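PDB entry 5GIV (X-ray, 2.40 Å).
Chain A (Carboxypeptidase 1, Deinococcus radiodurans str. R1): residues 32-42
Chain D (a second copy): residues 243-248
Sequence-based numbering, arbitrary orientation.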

ATOM      1  N   TRP A  32      -0.775   3.670   6.179  1.00 19.58           N
ATOM      2  CA  TRP A  32      -1.055   2.239   6.237  1.00 19.61           C
ATOM      3  C   TRP A  32       0.123   1.435   5.707  1.00 19.69           C
ATOM      4  O   TRP A  32       0.549   0.454   6.327  1.00 19.73           O
ATOM      5  N   ASP A  33       0.667   1.842   4.556  1.00 17.78           N
ATOM      6  CA  ASP A  33       1.816   1.143   3.997  1.00 17.81           C
ATOM      7  C   ASP A  33       3.039   1.283   4.895  1.00 17.82           C
ATOM      8  O   ASP A  33       3.831   0.339   5.025  1.00 17.83           O
ATOM      9  N   GLN A  34       3.192   2.438   5.547  1.00 31.31           N
ATOM     10  CA  GLN A  34       4.312   2.636   6.458  1.00 31.34           C
ATOM     11  C   GLN A  34       4.299   1.614   7.586  1.00 31.34           C
ATOM     12  O   GLN A  34       5.357   1.158   8.034  1.00 31.38           O
ATOM     13  N   SER A  35       3.115   1.245   8.060  1.00 21.57           N
ATOM     14  CA  SER A  35       2.986   0.306   9.163  1.00 21.59           C
ATOM     15  C   SER A  35       3.015  -1.153   8.732  1.00 21.62           C
ATOM     16  O   SER A  35       3.200  -2.025   9.578  1.00 21.61           O
ATOM     17  N   THR A  36       2.808  -1.451   7.453  1.00 18.24           N
ATOM     18  CA  THR A  36       2.688  -2.833   7.009  1.00 18.28           C
ATOM     19  C   THR A  36       3.877  -3.295   6.184  1.00 18.34           C
ATOM     20  O   THR A  36       4.456  -4.342   6.469  1.00 18.36           O
ATOM     21  N   PHE A  37       4.222  -2.573   5.119  1.00 17.96           N
ATOM     22  CA  PHE A  37       5.151  -3.104   4.136  1.00 18.04           C
ATOM     23  C   PHE A  37       6.358  -2.222   3.842  1.00 18.06           C
ATOM     24  O   PHE A  37       7.259  -2.675   3.132  1.00 18.14           O
ATOM     25  N   LEU A  38       6.423  -1.011   4.369  1.00 21.05           N
ATOM     26  CA  LEU A  38       7.537  -0.130   4.080  1.00 21.09           C
ATOM     27  C   LEU A  38       8.855  -0.803   4.445  1.00 21.13           C
ATOM     28  O   LEU A  38       9.018  -1.252   5.587  1.00 21.09           O
ATOM     29  N   PRO A  39       9.796  -0.925   3.516  1.00 23.04           N
ATOM     30  CA  PRO A  39      11.103  -1.499   3.862  1.00 23.06           C
ATOM     31  C   PRO A  39      11.878  -0.601   4.822  1.00 23.02           C
ATOM     32  O   PRO A  39      11.670   0.613   4.895  1.00 23.01           O
ATOM     33  N   ALA A  40      12.826  -1.230   5.529  1.00 29.30           N
ATOM     34  CA  ALA A  40      13.520  -0.565   6.632  1.00 29.23           C
ATOM     35  C   ALA A  40      14.268   0.683   6.175  1.00 29.30           C
ATOM     36  O   ALA A  40      14.292   1.690   6.891  1.00 29.26           O
ATOM     37  N   GLY A  41      14.877   0.647   4.988  1.00 26.93           N
ATOM     38  CA  GLY A  41      15.639   1.801   4.565  1.00 27.00           C
ATOM     39  C   GLY A  41      14.832   2.922   3.960  1.00 27.04           C
ATOM     40  O   GLY A  41      15.403   3.913   3.494  1.00 27.10           O
ATOM     41  N   ALA A  42      13.506   2.833   4.001  1.00 25.31           N
ATOM     42  CA  ALA A  42      12.652   3.785   3.309  1.00 25.33           C
ATOM     43  C   ALA A  42      11.942   4.729   4.265  1.00 25.28           C
ATOM     44  O   ALA A  42      11.072   5.492   3.832  1.00 25.28           O
TER
ATOM     45  N   GLY D 243      13.468   6.711  -3.025  1.00 26.37           N
ATOM     46  CA  GLY D 243      14.894   6.549  -3.238  1.00 26.48           C
ATOM     47  C   GLY D 243      15.435   5.227  -2.730  1.00 26.45           C
ATOM     48  O   GLY D 243      16.442   4.727  -3.243  1.00 26.53           O
ATOM     49  N   HIS D 244      14.778   4.640  -1.728  1.00 28.21           N
ATOM     50  CA  HIS D 244      15.208   3.387  -1.116  1.00 28.18           C
ATOM     51  C   HIS D 244      14.062   2.394  -1.001  1.00 28.10           C
ATOM     52  O   HIS D 244      13.992   1.613  -0.047  1.00 28.04           O
ATOM     53  N   ASP D 245      13.165   2.377  -2.001  1.00 23.38           N
ATOM     54  CA  ASP D 245      11.934   1.570  -1.961  1.00 23.31           C
ATOM     55  C   ASP D 245      11.617   1.133  -3.396  1.00 23.39           C
ATOM     56  O   ASP D 245      10.828   1.751  -4.117  1.00 23.39           O
ATOM     57  N   VAL D 246      12.244   0.045  -3.817  1.00 20.81           N
ATOM     58  CA  VAL D 246      12.088  -0.486  -5.169  1.00 20.90           C
ATOM     59  C   VAL D 246      11.470  -1.867  -5.012  1.00 20.88           C
ATOM     60  O   VAL D 246      12.163  -2.808  -4.619  1.00 20.91           O
ATOM     61  N   ARG D 247      10.169  -1.986  -5.275  1.00 21.29           N
ATOM     62  CA  ARG D 247       9.413  -3.201  -4.999  1.00 21.26           C
ATOM     63  C   ARG D 247       9.146  -3.999  -6.271  1.00 21.36           C
ATOM     64  O   ARG D 247       8.954  -3.436  -7.353  1.00 21.42           O
ATOM     65  N   ILE D 248       9.068  -5.321  -6.111  1.00 22.15           N
ATOM     66  CA  ILE D 248       8.807  -6.236  -7.213  1.00 22.25           C
ATOM     67  C   ILE D 248       7.649  -7.151  -6.847  1.00 22.21           C
ATOM     68  O   ILE D 248       7.336  -7.364  -5.672  1.00 22.13           O
TER

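The contact between these two stretches is organised around the guanidinium of Arg D247, whose CA-to-CB bond points toward chain A. Its chi1 is m (-50°), and chi2, chi3 and chi4 all lie near 180°, so the side chain is nearly fully extended and carries its charge to the helix that ends at Thr A36. There Asp A33, also directed toward the opposing stretch with chi1 t, receives it in a two-pronged salt bridge: Arg D247 NH1 donates to Asp A33 OD1 at 2.8 Å and Arg D247 NH2 to Asp A33 OD2 at 2.9 Å, both with nearly straight hydrogen bonds (164° and 157°). OD2 has a further hydrogen-bond partner elsewhere in the structure.

A second carboxylate, two residues before the arginine in the same chain, engages another side of the guanidinium. Asp D245 adopts chi1 t; its CA-to-CB bond points sideways, yet its end comes nearer to chain A. Arg D247 NE donates to Asp D245 OD1 at 2.7 Å, and Arg D247 NH2 to Asp D245 OD2 at 2.9 Å. NH2 thus serves both aspartates, while NE and NH1 each serve one, and the single positive charge is shared between two buried acids.

The loop after the helix packs around this network. The carbonyl oxygen of Phe A37 lies over one face of the guanidinium, while its phenyl ring (chi1 m) leads away. Pro A39 CD sits 3.4 Å from Asp D245 OD1 and 3.7 Å from Arg D247 NH2, and Leu A38, chi1 t and chi2 p, brings CD1 to 3.5 Å from Asp D245 OD2. Farther along, Ala A42 CB packs 4.0 Å from Asp D245 CB, and Gly A41 O approaches His D244 CB at 3.3 Å. His D244 has chi1 m; its ND1 is hydrogen-bonded elsewhere in the structure.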

ATOM      1  CB  TRP A  32      -2.327   1.913   5.454  1.00 19.57           C
ATOM      2  CG  TRP A  32      -2.552   0.433   5.273  1.00 19.60           C
ATOM      3  CD1 TRP A  32      -3.230  -0.407   6.108  1.00 19.59           C
ATOM      4  CD2 TRP A  32      -2.100  -0.369   4.176  1.00 19.65           C
ATOM      5  NE1 TRP A  32      -3.236  -1.686   5.595  1.00 19.64           N
ATOM      6  CE2 TRP A  32      -2.547  -1.686   4.410  1.00 19.68           C
ATOM      7  CE3 TRP A  32      -1.361  -0.098   3.016  1.00 19.70           C
ATOM      8  CZ2 TRP A  32      -2.269  -2.734   3.534  1.00 19.75           C
ATOM      9  CZ3 TRP A  32      -1.090  -1.138   2.144  1.00 19.75           C
ATOM     10  CH2 TRP A  32      -1.545  -2.441   2.406  1.00 19.78           C
ATOM     11  CB  ASP A  33       2.102   1.674   2.587  1.00 17.87           C
ATOM     12  CG  ASP A  33       3.356   1.066   1.967  1.00 17.91           C
ATOM     13  OD1 ASP A  33       3.297  -0.095   1.488  1.00 17.92           O
ATOM     14  OD2 ASP A  33       4.399   1.761   1.972  1.00 17.94           O
ATOM     15  CB  GLN A  34       4.272   4.056   7.016  1.00 31.33           C
ATOM     16  CG  GLN A  34       5.320   4.355   8.058  1.00 31.39           C
ATOM     17  CD  GLN A  34       5.022   5.630   8.820  1.00 31.37           C
ATOM     18  OE1 GLN A  34       3.888   5.867   9.264  1.00 31.33           O
ATOM     19  NE2 GLN A  34       6.033   6.477   8.955  1.00 31.43           N
ATOM     20  CB  SER A  35       1.681   0.565   9.920  1.00 21.54           C
ATOM     21  OG  SER A  35       1.688   1.864  10.473  1.00 21.51           O
ATOM     22  CB  THR A  36       1.400  -3.027   6.198  1.00 18.26           C
ATOM     23  OG1 THR A  36       1.368  -2.078   5.124  1.00 18.25           O
ATOM     24  CG2 THR A  36       0.178  -2.818   7.075  1.00 18.19           C
ATOM     25  CB  PHE A  37       4.400  -3.403   2.830  1.00 18.06           C
ATOM     26  CG  PHE A  37       3.278  -4.402   3.010  1.00 18.04           C
ATOM     27  CD1 PHE A  37       3.556  -5.722   3.338  1.00 18.09           C
ATOM     28  CD2 PHE A  37       1.950  -4.016   2.881  1.00 17.98           C
ATOM     29  CE1 PHE A  37       2.531  -6.643   3.522  1.00 18.09           C
ATOM     30  CE2 PHE A  37       0.927  -4.930   3.060  1.00 17.96           C
ATOM     31  CZ  PHE A  37       1.215  -6.243   3.375  1.00 18.02           C
ATOM     32  CB  LEU A  38       7.384   1.165   4.859  1.00 21.04           C
ATOM     33  CG  LEU A  38       8.409   2.240   4.523  1.00 21.10           C
ATOM     34  CD1 LEU A  38       8.175   2.728   3.087  1.00 21.14           C
ATOM     35  CD2 LEU A  38       8.359   3.390   5.536  1.00 21.06           C
ATOM     36  CB  PRO A  39      11.813  -1.623   2.506  1.00 23.16           C
ATOM     37  CG  PRO A  39      10.677  -1.639   1.496  1.00 23.19           C
ATOM     38  CD  PRO A  39       9.628  -0.743   2.066  1.00 23.10           C
ATOM     39  CB  ALA A  40      14.478  -1.544   7.306  1.00 29.19           C
ATOM     40  CB  ALA A  42      11.620   3.037   2.457  1.00 25.34           C
TER
ATOM     41  CB  HIS D 244      15.825   3.661   0.250  1.00 28.11           C
ATOM     42  CG  HIS D 244      17.037   4.528   0.186  1.00 28.18           C
ATOM     43  ND1 HIS D 244      18.289   4.029  -0.103  1.00 28.24           N
ATOM     44  CD2 HIS D 244      17.181   5.870   0.306  1.00 28.22           C
ATOM     45  CE1 HIS D 244      19.159   5.025  -0.121  1.00 28.29           C
ATOM     46  NE2 HIS D 244      18.512   6.153   0.120  1.00 28.28           N
ATOM     47  CB  ASP D 245      10.778   2.362  -1.350  1.00 23.19           C
ATOM     48  CG  ASP D 245       9.611   1.485  -0.916  1.00 23.09           C
ATOM     49  OD1 ASP D 245       9.633   0.257  -1.161  1.00 23.12           O
ATOM     50  OD2 ASP D 245       8.661   2.044  -0.332  1.00 23.00           O
ATOM     51  CB  VAL D 246      13.420  -0.551  -5.925  1.00 21.04           C
ATOM     52  CG1 VAL D 246      13.196  -0.947  -7.382  1.00 21.15           C
ATOM     53  CG2 VAL D 246      14.171   0.777  -5.814  1.00 21.05           C
ATOM     54  CB  ARG D 247       8.076  -2.866  -4.331  1.00 21.12           C
ATOM     55  CG  ARG D 247       8.226  -1.937  -3.163  1.00 21.04           C
ATOM     56  CD  ARG D 247       7.005  -1.903  -2.289  1.00 20.92           C
ATOM     57  NE  ARG D 247       7.163  -0.907  -1.237  1.00 20.85           N
ATOM     58  CZ  ARG D 247       6.206  -0.558  -0.389  1.00 20.75           C
ATOM     59  NH1 ARG D 247       5.015  -1.147  -0.467  1.00 20.70           N
ATOM     60  NH2 ARG D 247       6.440   0.373   0.529  1.00 20.69           N
ATOM     61  CB  ILE D 248      10.043  -7.076  -7.577  1.00 22.39           C
ATOM     62  CG1 ILE D 248      10.434  -7.972  -6.408  1.00 22.36           C
ATOM     63  CG2 ILE D 248      11.190  -6.158  -7.981  1.00 22.46           C
ATOM     64  CD1 ILE D 248      11.543  -8.952  -6.734  1.00 22.50           C
TER